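Local coordinates for fiber protein (Human adenovirus 16, PDB 3CNC), which forms the trimeric knob at the tip of the viral fiber, which probably attaches the virus to the receptor CD46 on host cells, at residues A[78-81]-A[85-88]. Numbering follows the deposited sequence.
Sequences NTLF and QVTI
Leu80 O accepts a hydrogen bond from Asn83 ND2, in the three-residue link between the two segments, and also meets the CG2 methyl of Val86 at 3.2 Å. That methyl is shared: it stands at the edge of the Phe81 ring, close to the ring plane, with CG2 of Val86 4.2 Å from CD2 of Phe81. The other branch of Val86, CG1, lies anti to the backbone N (chi1 -171°) and faces the leucine, 4.3 Å from Leu80 CD2. In the antiparallel beta-sandwich of the adenovirus knob, residues 78-81 belong to the loop that leaves strand 63-72 in one sheet and enters strand 85-94, an outermost strand of the other. Val86 and Ile88, two apart on that strand, both direct their side chains at the loop. Ile88 reaches Phe81 obliquely: Ile88 CD1 is 4.3 Å from Phe81 CE2, and Ile88 CG1 is 4.5 Å from Leu80 CD1. Tyr158 meets the Phe81 ring edge-to-face, and Leu206 touches both Phe81 and Ile88. Backbone hydrogen bonds to Leu193 and Trp191 hold Val86 and Ile88 against strand 185-194.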
loop_
_atom_site.group_PDB
_atom_site.type_symbol
_atom_site.label_atom_id
_atom_site.label_comp_id
_atom_site.label_asym_id
_atom_site.label_seq_id
_atom_site.Cartn_x
_atom_site.Cartn_y
_atom_site.Cartn_z
ATOM N N ASN A 78 24.700 -10.777 -7.235
ATOM C CA ASN A 78 25.219 -10.378 -5.935
ATOM C C ASN A 78 26.431 -9.458 -5.991
ATOM O O ASN A 78 27.062 -9.169 -4.980
ATOM C CB ASN A 78 25.486 -11.624 -5.086
ATOM C CG ASN A 78 24.208 -12.434 -4.844
ATOM O OD1 ASN A 78 23.113 -11.871 -4.767
ATOM N ND2 ASN A 78 24.345 -13.750 -4.720
ATOM N N THR A 79 26.724 -8.961 -7.182
ATOM C CA THR A 79 27.844 -8.056 -7.368
ATOM C C THR A 79 27.324 -6.730 -7.891
ATOM O O THR A 79 27.960 -5.688 -7.718
ATOM C CB THR A 79 28.850 -8.634 -8.372
ATOM O OG1 THR A 79 29.447 -9.808 -7.816
ATOM C CG2 THR A 79 29.934 -7.623 -8.687
ATOM N N LEU A 80 26.153 -6.781 -8.521
ATOM C CA LEU A 80 25.527 -5.604 -9.101
ATOM C C LEU A 80 25.635 -4.335 -8.276
ATOM O O LEU A 80 25.755 -3.244 -8.836
ATOM C CB LEU A 80 24.050 -5.882 -9.385
ATOM C CG LEU A 80 23.739 -6.783 -10.576
ATOM C CD1 LEU A 80 22.281 -7.190 -10.528
ATOM C CD2 LEU A 80 24.067 -6.054 -11.878
ATOM N N PHE A 81 25.603 -4.462 -6.953
ATOM C CA PHE A 81 25.661 -3.281 -6.101
ATOM C C PHE A 81 27.038 -2.786 -5.685
ATOM O O PHE A 81 27.190 -2.129 -4.652
ATOM C CB PHE A 81 24.764 -3.480 -4.876
ATOM C CG PHE A 81 23.287 -3.333 -5.175
ATOM C CD1 PHE A 81 22.340 -3.511 -4.176
ATOM C CD2 PHE A 81 22.847 -2.996 -6.454
ATOM C CE1 PHE A 81 20.983 -3.357 -4.446
ATOM C CE2 PHE A 81 21.489 -2.842 -6.730
ATOM C CZ PHE A 81 20.557 -3.021 -5.723
ATOM N N GLN A 85 25.154 3.148 -9.676
ATOM C CA GLN A 85 24.010 3.363 -10.553
ATOM C C GLN A 85 23.634 2.057 -11.225
ATOM O O GLN A 85 24.344 1.576 -12.106
ATOM C CB GLN A 85 24.340 4.426 -11.599
ATOM C CG GLN A 85 24.498 5.812 -11.001
ATOM C CD GLN A 85 24.804 6.865 -12.040
ATOM O OE1 GLN A 85 24.118 6.965 -13.056
ATOM N NE2 GLN A 85 25.836 7.668 -11.788
ATOM N N VAL A 86 22.515 1.480 -10.797
ATOM C CA VAL A 86 22.061 0.208 -11.342
ATOM C C VAL A 86 20.559 0.192 -11.595
ATOM O O VAL A 86 19.784 0.871 -10.922
ATOM C CB VAL A 86 22.390 -0.956 -10.378
ATOM C CG1 VAL A 86 22.122 -2.286 -11.060
ATOM C CG2 VAL A 86 23.832 -0.867 -9.917
ATOM N N THR A 87 20.152 -0.586 -12.586
ATOM C CA THR A 87 18.742 -0.711 -12.906
ATOM C C THR A 87 18.482 -2.171 -13.178
ATOM O O THR A 87 19.087 -2.760 -14.069
ATOM C CB THR A 87 18.340 0.116 -14.151
ATOM O OG1 THR A 87 18.476 1.516 -13.868
ATOM C CG2 THR A 87 16.891 -0.171 -14.525
ATOM N N ILE A 88 17.592 -2.753 -12.384
ATOM C CA ILE A 88 17.218 -4.152 -12.518
ATOM C C ILE A 88 15.829 -4.247 -13.147
ATOM O O ILE A 88 14.918 -3.499 -12.793
ATOM C CB ILE A 88 17.205 -4.831 -11.149
ATOM C CG1 ILE A 88 18.587 -4.682 -10.512
ATOM C CG2 ILE A 88 16.786 -6.291 -11.284
ATOM C CD1 ILE A 88 18.620 -5.052 -9.062
#